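Local coordinates for protein serine-tRNA ligase (Naegleria fowleri, PDB 6BLJ) that probably joins serine to its cognate tRNA in the cytosol through a seryl-adenylate intermediate, as class II aminoacyl-tRNA synthetases do, and here holds AMP, at residues D193-R196 and G200-T203; D234-K239 and K305-S310; E253-V258 and D277-A282. All coordinates share one frame; numbering follows the deposited sequence. Where two conformers were deposited one is given.

Contact 1. Residues D193-R196 and G200-T203; sequences DIMR and GLAT
Arg-196, near the end of helix 191-197, reaches over to Thr-203 along an extended side chain. CG, set beside the backbone N and anti to the carbonyl carbon (chi1 -76°), passes the carbonyl oxygen of Leu-201 at 4.1 Å. CD and NE continue the chain in extended form, and NE gives its N-H to a water 2.9 Å away. That same water donates to Leu-201 O and accepts from Thr-203 N, so one molecule ties the arginine to the strand carbonyl of Leu-201 and the first N-H of the next helix. At the tip, NH2 donates to Thr-203 OG1 over 2.9 Å; the hydroxyl sits at the guanidinium edge, only 6° out of its plane, and the two side chains meet at about a right angle. Bond and water together should limit rotation of the guanidinium group, which also has a weak, long ion pair with Glu-204.

The contact is a tight helix-to-strand connection: helix 191-197 ends, the chain turns, and strand 201-202 pairs antiparallel with 216-218; its second residue, Ala-202, is also the N-cap of helix 203-210. The turn itself is closed by the backbone, Gly-200 N donating to Met-195 O at 2.9 Å with an N-H...O angle of 164°. Next to this bond Met-195 CB packs on Leu-201 CB, 3.9 Å apart, while Leu-201 CD2 reaches the same methionine carbon. Both side chains also touch Ile-327, and the rest of Met-195 runs away from the strand to pack on Leu-452 and Val-456 of helix 448-458.

Contact 2. Residues D234-K239 and K305-S310; sequences DFLAKK and KYCGMS
Leu-236, close to the end of helix 220-238, packs on Cys-307 in strand 304-313 and so lays the helix against the large mixed sheet of the class II synthetase core. In this sheet strand 304-313 runs parallel to 242-245 on one edge and antiparallel to 332-342 on the other. The chain leaves the helix, forms strand 242-245 and later returns as 304-313.

The apolar part is small and buried. Leu-236 presents CB and one methyl, CD1, to the cysteine: CD1 is 3.8 Å from Cys-307 SG, and Leu-236 CB is 3.9 Å from Cys-307 SG. The thiol is touched by two carbons of the same leucine. SG anti to the backbone N (chi1 167°) swings the sulfur in across the CB-CD1 side of the leucine. Ile-233, one helical turn earlier, and Ile-336 of strand 332-342 also touch Cys-307, while Leu-236 leans on Gln-338 of that same strand, so the pair belongs to a wider helix-on-sheet layer.

The polar part lies at the more open end, where the helix has given way to a turn at Lys-239. Lys-305 rises from the strand with its chain fully extended beyond CG, which brings its ammonium group level with the end of the helix. This group is engaged mainly by Glu-355 of helix 348-366, in a salt bridge, and this carboxylate probably keeps the ammonium charge in place. Toward Lys-239 the link is indirect: NZ stands 4.1 Å from Lys-239 O, and a water spans the pair, accepting from Lys-305 NZ at 2.7 Å and donating a weak bond of 3.3 Å to Lys-239 O.

Contact 3. Residues E253-V258 and D277-A282; sequences EQMKKV and DKYLIA
Met-255 and Tyr-279 account for most of the surface buried here, with Ile-281 adding a smaller share. The methionine points from helix 252-256 toward strand 278-280 and meets the tyrosine by the early part of its chain. Met-255 CB and CG both lie 3.7 Å from Tyr-279 CD2, a single ring carbon touched by two neighbouring methionine carbons. The approach to the ring is slanting, and its nearest members are carbons, with the sulfur set farther back.

The shape of the methionine explains the rest. CG stands anti to the backbone N (chi1 -177°), which sends the chain toward the strand; bends at chi2 (64°) and chi3 (82°) then curl the end round so that CE turns back to the backbone at the end of the strand. There the methyl is 4.1 Å from Tyr-279 CB and 4.3 Å from both Leu-280 O and Ile-281 CA. The methionine runs past Tyr-279 and Leu-280 to Ile-281, just beyond the strand's end. Ile-281 offers its CG2 branch to the same methyl at 4.4 Å, whereas its CD1 end leads away from the helix.

Side chain to side chain the contact is apolar. Within the helix, Lys-256 NZ lies 2.9 Å from Glu-253 OE2 in one of two conformers of the glutamate, so that salt bridge is not certain.

Leu-268 touches both Met-255 and Tyr-279, and the Tyr-279 ring meets that of Phe-264 with the planes nearly perpendicular. Strand 278-280 is the central member of a three-stranded antiparallel sheet, between 249-251 and 270-272; the short helix that directly follows 249-251 packs back on this middle strand, with Gln-286 of helix 285-290 also against Met-255.

Contacts 1 and 3 are buried, while contact 2 runs from a buried leucine-cysteine pair to a hydrated end. Each sets a helix against a strand, but no helix or strand serves twice. Contact 1 links neighbours in sequence and relies on direct hydrogen bonds and water; contact 2 joins helix 220-238 to strand 304-313 of the core sheet by apolar packing and a water bridge, with no direct polar bond between its segments; contact 3, within that span, is held across by apolar side chains. Contacts 2 and 3 meet where Ser-310 OG packs 3.6 Å from Ile-281 CD1, and both touch the third subunit. Contact 1 stands apart, its nearest atoms about 17 Å from contact 2.

Contact 1. Residues D193-R196 and G200-T203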
loop_
_atom_site.group_PDB
_atom_site.type_symbol
_atom_site.label_atom_id
_atom_site.label_comp_id
_atom_site.label_asym_id
_atom_site.label_seq_id
_atom_site.Cartn_x
_atom_site.Cartn_y
_atom_site.Cartn_z
ATOM N N ASP A 193 22.673 -16.823 16.863
ATOM C CA ASP A 193 23.760 -17.803 16.874
ATOM C C ASP A 193 23.424 -18.988 17.762
ATOM O O ASP A 193 23.687 -20.140 17.396
ATOM C CB ASP A 193 25.060 -17.147 17.335
ATOM C CG ASP A 193 25.513 -16.050 16.395
ATOM O OD1 ASP A 193 25.581 -16.324 15.181
ATOM O OD2 ASP A 193 25.766 -14.918 16.853
ATOM N N ILE A 194 22.824 -18.722 18.922
ATOM C CA ILE A 194 22.405 -19.796 19.819
ATOM C C ILE A 194 21.419 -20.722 19.119
ATOM O O ILE A 194 21.577 -21.950 19.132
ATOM C CB ILE A 194 21.796 -19.204 21.104
ATOM C CG1 ILE A 194 22.862 -18.427 21.881
ATOM C CG2 ILE A 194 21.195 -20.306 21.940
ATOM C CD1 ILE A 194 22.306 -17.582 23.027
ATOM N N MET A 195 20.377 -20.148 18.503
ATOM C CA MET A 195 19.343 -20.980 17.886
ATOM C C MET A 195 19.903 -21.795 16.722
ATOM O O MET A 195 19.531 -22.960 16.533
ATOM C CB MET A 195 18.171 -20.114 17.414
ATOM C CG MET A 195 17.404 -19.474 18.560
ATOM S SD MET A 195 15.944 -18.574 17.991
ATOM C CE MET A 195 15.244 -18.110 19.577
ATOM N N ARG A 196 20.808 -21.209 15.942
ATOM C CA ARG A 196 21.441 -21.968 14.864
ATOM C C ARG A 196 22.346 -23.064 15.419
ATOM O O ARG A 196 22.416 -24.167 14.853
ATOM C CB ARG A 196 22.235 -21.035 13.944
ATOM C CG ARG A 196 21.362 -20.205 12.982
ATOM C CD ARG A 196 22.215 -19.279 12.104
ATOM N NE ARG A 196 21.394 -18.564 11.131
ATOM C CZ ARG A 196 21.791 -17.450 10.524
ATOM N NH1 ARG A 196 22.983 -16.932 10.805
ATOM N NH2 ARG A 196 20.997 -16.847 9.652
ATOM N N GLY A 200 18.027 -25.266 15.515
ATOM C CA GLY A 200 16.604 -25.029 15.656
ATOM C C GLY A 200 16.021 -23.931 14.792
ATOM O O GLY A 200 14.839 -23.613 14.925
ATOM N N LEU A 201 16.827 -23.320 13.929
ATOM C CA LEU A 201 16.374 -22.149 13.191
ATOM C C LEU A 201 16.920 -22.188 11.781
ATOM O O LEU A 201 18.139 -22.275 11.589
ATOM C CB LEU A 201 16.806 -20.855 13.885
ATOM C CG LEU A 201 16.459 -19.539 13.187
ATOM C CD1 LEU A 201 14.953 -19.406 13.071
ATOM C CD2 LEU A 201 17.061 -18.324 13.930
ATOM N N ALA A 202 16.026 -22.076 10.800
ATOM C CA ALA A 202 16.386 -22.080 9.381
ATOM C C ALA A 202 15.871 -20.796 8.733
ATOM O O ALA A 202 14.776 -20.769 8.170
ATOM C CB ALA A 202 15.821 -23.318 8.694
ATOM N N THR A 203 16.676 -19.730 8.781
ATOM C CA THR A 203 16.299 -18.489 8.106
ATOM C C THR A 203 16.527 -18.561 6.602
ATOM O O THR A 203 15.879 -17.823 5.856
ATOM C CB THR A 203 17.093 -17.304 8.667
ATOM O OG1 THR A 203 18.480 -17.509 8.369
ATOM C CG2 THR A 203 16.897 -17.201 10.212
HETATM O O HOH W 1 19.362 -20.267 10.059
#

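Contact 2. Residues D234-K239 and K305-S310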
loop_
_atom_site.group_PDB
_atom_site.type_symbol
_atom_site.label_atom_id
_atom_site.label_comp_id
_atom_site.label_asym_id
_atom_site.label_seq_id
_atom_site.Cartn_x
_atom_site.Cartn_y
_atom_site.Cartn_z
ATOM N N ASP A 234 -2.570 -20.995 30.741
ATOM C CA ASP A 234 -2.865 -21.491 32.089
ATOM C C ASP A 234 -2.679 -20.388 33.123
ATOM O O ASP A 234 -3.522 -20.192 34.005
ATOM C CB ASP A 234 -1.973 -22.680 32.427
ATOM C CG ASP A 234 -2.409 -23.939 31.742
ATOM O OD1 ASP A 234 -3.508 -23.922 31.142
ATOM O OD2 ASP A 234 -1.670 -24.945 31.832
ATOM N N PHE A 235 -1.568 -19.655 33.012
ATOM C CA PHE A 235 -1.248 -18.559 33.922
ATOM C C PHE A 235 -2.388 -17.542 33.989
ATOM O O PHE A 235 -2.861 -17.188 35.075
ATOM C CB PHE A 235 0.053 -17.922 33.425
ATOM C CG PHE A 235 0.591 -16.798 34.274
ATOM C CD1 PHE A 235 1.405 -17.057 35.361
ATOM C CD2 PHE A 235 0.344 -15.480 33.930
ATOM C CE1 PHE A 235 1.937 -16.023 36.108
ATOM C CE2 PHE A 235 0.867 -14.444 34.683
ATOM C CZ PHE A 235 1.671 -14.722 35.767
ATOM N N LEU A 236 -2.868 -17.083 32.832
ATOM C CA LEU A 236 -3.932 -16.084 32.849
ATOM C C LEU A 236 -5.298 -16.681 33.184
ATOM O O LEU A 236 -6.113 -16.010 33.832
ATOM C CB LEU A 236 -3.993 -15.353 31.504
ATOM C CG LEU A 236 -2.900 -14.301 31.287
ATOM C CD1 LEU A 236 -3.035 -13.643 29.904
ATOM C CD2 LEU A 236 -2.936 -13.245 32.403
ATOM N N ALA A 237 -5.575 -17.918 32.752
ATOM C CA ALA A 237 -6.857 -18.540 33.079
ATOM C C ALA A 237 -7.033 -18.654 34.584
ATOM O O ALA A 237 -8.136 -18.451 35.108
ATOM C CB ALA A 237 -6.977 -19.924 32.433
ATOM N N LYS A 238 -5.961 -19.000 35.288
ATOM C CA LYS A 238 -6.014 -19.077 36.737
ATOM C C LYS A 238 -6.230 -17.713 37.382
ATOM O O LYS A 238 -6.723 -17.652 38.511
ATOM C CB LYS A 238 -4.752 -19.765 37.253
ATOM C CG LYS A 238 -4.799 -21.260 36.944
ATOM C CD LYS A 238 -3.534 -22.032 37.275
ATOM C CE LYS A 238 -3.736 -23.496 36.888
ATOM N NZ LYS A 238 -2.519 -24.337 37.017
ATOM N N LYS A 239 -5.916 -16.620 36.690
ATOM C CA LYS A 239 -6.214 -15.294 37.221
ATOM C C LYS A 239 -7.582 -14.795 36.775
ATOM O O LYS A 239 -7.878 -13.605 36.921
ATOM C CB LYS A 239 -5.136 -14.287 36.813
ATOM C CG LYS A 239 -3.739 -14.636 37.331
ATOM C CD LYS A 239 -2.724 -13.560 36.978
ATOM C CE LYS A 239 -1.361 -13.890 37.542
ATOM N NZ LYS A 239 -1.262 -13.525 38.965
ATOM N N LYS A 305 -12.502 -9.994 31.400
ATOM C CA LYS A 305 -11.081 -10.280 31.242
ATOM C C LYS A 305 -10.899 -11.410 30.234
ATOM O O LYS A 305 -11.507 -12.477 30.379
ATOM C CB LYS A 305 -10.444 -10.665 32.575
ATOM C CG LYS A 305 -10.538 -9.613 33.700
ATOM C CD LYS A 305 -9.886 -10.161 34.976
ATOM C CE LYS A 305 -9.961 -9.183 36.141
ATOM N NZ LYS A 305 -9.269 -9.732 37.340
ATOM N N TYR A 306 -10.083 -11.169 29.209
ATOM C CA TYR A 306 -9.816 -12.151 28.161
ATOM C C TYR A 306 -8.329 -12.441 28.069
ATOM O O TYR A 306 -7.493 -11.542 28.244
ATOM C CB TYR A 306 -10.318 -11.673 26.794
ATOM C CG TYR A 306 -11.809 -11.844 26.608
ATOM C CD1 TYR A 306 -12.371 -13.108 26.509
ATOM C CD2 TYR A 306 -12.650 -10.741 26.498
ATOM C CE1 TYR A 306 -13.748 -13.284 26.339
ATOM C CE2 TYR A 306 -14.025 -10.903 26.304
ATOM C CZ TYR A 306 -14.559 -12.179 26.228
ATOM O OH TYR A 306 -15.907 -12.349 26.049
ATOM N N CYS A 307 -8.013 -13.707 27.819
ATOM C CA CYS A 307 -6.660 -14.185 27.533
ATOM C C CYS A 307 -6.647 -14.504 26.041
ATOM O O CYS A 307 -7.007 -15.605 25.634
ATOM C CB CYS A 307 -6.312 -15.435 28.392
ATOM S SG CYS A 307 -4.825 -16.284 27.827
ATOM N N GLY A 308 -6.251 -13.526 25.226
ATOM C CA GLY A 308 -6.328 -13.684 23.780
ATOM C C GLY A 308 -5.144 -14.462 23.233
ATOM O O GLY A 308 -4.009 -14.303 23.675
ATOM N N MET A 309 -5.418 -15.270 22.219
ATOM C CA MET A 309 -4.406 -16.128 21.623
ATOM C C MET A 309 -4.519 -16.032 20.113
ATOM O O MET A 309 -5.608 -16.247 19.571
ATOM C CB MET A 309 -4.636 -17.572 22.084
ATOM C CG MET A 309 -3.795 -18.623 21.416
ATOM S SD MET A 309 -4.431 -20.249 21.902
ATOM C CE MET A 309 -3.183 -21.275 21.107
ATOM N N SER A 310 -3.409 -15.761 19.428
ATOM C CA SER A 310 -3.478 -15.747 17.968
ATOM C C SER A 310 -2.071 -15.724 17.401
ATOM O O SER A 310 -1.116 -15.354 18.086
ATOM C CB SER A 310 -4.256 -14.529 17.430
ATOM O OG SER A 310 -3.463 -13.335 17.518
HETATM O O HOH W 2 -10.548 -11.995 38.106
#

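Contact 3. Residues E253-V258 and D277-A282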
loop_
_atom_site.group_PDB
_atom_site.type_symbol
_atom_site.label_atom_id
_atom_site.label_comp_id
_atom_site.label_asym_id
_atom_site.label_seq_id
_atom_site.Cartn_x
_atom_site.Cartn_y
_atom_site.Cartn_z
ATOM N N GLU A 253 -13.960 -3.036 7.063
ATOM C CA GLU A 253 -14.804 -2.138 7.833
ATOM C C GLU A 253 -14.720 -2.439 9.324
ATOM O O GLU A 253 -14.823 -1.511 10.133
ATOM C CB GLU A 253 -16.243 -2.184 7.322
ATOM C CG GLU A 253 -16.424 -1.504 5.947
ATOM C CD GLU A 253 -15.832 -0.092 5.881
ATOM O OE1 GLU A 253 -16.101 0.736 6.781
ATOM O OE2 GLU A 253 -15.080 0.191 4.925
ATOM N N GLN A 254 -14.490 -3.698 9.704
ATOM C CA GLN A 254 -14.304 -4.009 11.118
ATOM C C GLN A 254 -12.957 -3.495 11.608
ATOM O O GLN A 254 -12.860 -2.907 12.693
ATOM C CB GLN A 254 -14.427 -5.528 11.307
ATOM C CG GLN A 254 -15.837 -6.059 11.042
ATOM C CD GLN A 254 -16.766 -5.831 12.209
ATOM O OE1 GLN A 254 -16.454 -6.232 13.329
ATOM N NE2 GLN A 254 -17.922 -5.216 11.958
ATOM N N MET A 255 -11.898 -3.713 10.822
ATOM C CA MET A 255 -10.576 -3.241 11.231
ATOM C C MET A 255 -10.551 -1.718 11.381
ATOM O O MET A 255 -9.884 -1.184 12.276
ATOM C CB MET A 255 -9.518 -3.710 10.227
ATOM C CG MET A 255 -8.068 -3.328 10.594
ATOM S SD MET A 255 -7.529 -4.132 12.126
ATOM C CE MET A 255 -7.045 -5.748 11.492
ATOM N N LYS A 256 -11.289 -0.997 10.530
ATOM C CA LYS A 256 -11.302 0.461 10.646
ATOM C C LYS A 256 -11.881 0.943 11.976
ATOM O O LYS A 256 -11.594 2.071 12.394
ATOM C CB LYS A 256 -12.082 1.071 9.475
ATOM C CG LYS A 256 -11.223 1.241 8.228
ATOM C CD LYS A 256 -12.030 1.305 6.942
ATOM C CE LYS A 256 -12.802 2.600 6.805
ATOM N NZ LYS A 256 -13.566 2.646 5.514
ATOM N N LYS A 257 -12.666 0.108 12.666
ATOM C CA LYS A 257 -13.228 0.486 13.958
ATOM C C LYS A 257 -12.270 0.293 15.127
ATOM O O LYS A 257 -12.554 0.805 16.218
ATOM C CB LYS A 257 -14.505 -0.312 14.240
ATOM C CG LYS A 257 -15.619 -0.158 13.192
ATOM C CD LYS A 257 -16.808 -1.070 13.515
ATOM C CE LYS A 257 -17.961 -0.938 12.506
ATOM N NZ LYS A 257 -18.666 0.367 12.660
ATOM N N VAL A 258 -11.163 -0.433 14.951
ATOM C CA VAL A 258 -10.284 -0.773 16.068
ATOM C C VAL A 258 -8.843 -0.323 15.864
ATOM O O VAL A 258 -8.016 -0.546 16.749
ATOM C CB VAL A 258 -10.311 -2.290 16.357
ATOM C CG1 VAL A 258 -11.727 -2.787 16.617
ATOM C CG2 VAL A 258 -9.661 -3.069 15.198
ATOM N N ASP A 277 -12.538 -8.327 0.790
ATOM C CA ASP A 277 -11.130 -8.186 1.140
ATOM C C ASP A 277 -10.968 -8.011 2.642
ATOM O O ASP A 277 -11.779 -7.365 3.307
ATOM C CB ASP A 277 -10.494 -7.003 0.411
ATOM C CG ASP A 277 -10.350 -7.258 -1.076
ATOM O OD1 ASP A 277 -10.752 -8.350 -1.522
ATOM O OD2 ASP A 277 -9.837 -6.378 -1.794
ATOM N N LYS A 278 -9.910 -8.591 3.183
ATOM C CA LYS A 278 -9.723 -8.581 4.619
ATOM C C LYS A 278 -8.301 -8.149 4.931
ATOM O O LYS A 278 -7.466 -8.012 4.038
ATOM C CB LYS A 278 -10.005 -9.974 5.180
ATOM C CG LYS A 278 -11.432 -10.449 4.935
ATOM C CD LYS A 278 -11.564 -11.876 5.427
ATOM C CE LYS A 278 -12.760 -12.550 4.822
ATOM N NZ LYS A 278 -12.578 -12.789 3.369
ATOM N N TYR A 279 -8.028 -7.944 6.215
ATOM C CA TYR A 279 -6.681 -7.709 6.706
ATOM C C TYR A 279 -6.285 -8.856 7.626
ATOM O O TYR A 279 -7.103 -9.314 8.420
ATOM C CB TYR A 279 -6.549 -6.406 7.519
ATOM C CG TYR A 279 -6.683 -5.098 6.768
ATOM C CD1 TYR A 279 -5.710 -4.690 5.868
ATOM C CD2 TYR A 279 -7.732 -4.223 7.040
ATOM C CE1 TYR A 279 -5.808 -3.473 5.205
ATOM C CE2 TYR A 279 -7.833 -2.999 6.390
ATOM C CZ TYR A 279 -6.874 -2.635 5.475
ATOM O OH TYR A 279 -6.985 -1.433 4.821
ATOM N N LEU A 280 -5.017 -9.270 7.571
ATOM C CA LEU A 280 -4.484 -10.130 8.623
ATOM C C LEU A 280 -4.308 -9.297 9.889
ATOM O O LEU A 280 -3.872 -8.143 9.836
ATOM C CB LEU A 280 -3.139 -10.731 8.211
ATOM C CG LEU A 280 -3.140 -11.725 7.042
ATOM C CD1 LEU A 280 -1.726 -12.134 6.670
ATOM C CD2 LEU A 280 -3.975 -12.965 7.388
ATOM N N ILE A 281 -4.644 -9.875 11.035
ATOM C CA ILE A 281 -4.543 -9.110 12.276
ATOM C C ILE A 281 -3.087 -8.949 12.697
ATOM O O ILE A 281 -2.247 -9.840 12.487
ATOM C CB ILE A 281 -5.379 -9.768 13.384
ATOM C CG1 ILE A 281 -4.792 -11.126 13.799
ATOM C CG2 ILE A 281 -6.840 -9.865 12.912
ATOM C CD1 ILE A 281 -5.545 -11.776 15.051
ATOM N N ALA A 282 -2.780 -7.788 13.285
ATOM C CA ALA A 282 -1.482 -7.512 13.894
ATOM C C ALA A 282 -1.412 -7.953 15.352
ATOM O O ALA A 282 -0.307 -8.099 15.884
ATOM C CB ALA A 282 -1.161 -6.002 13.811
#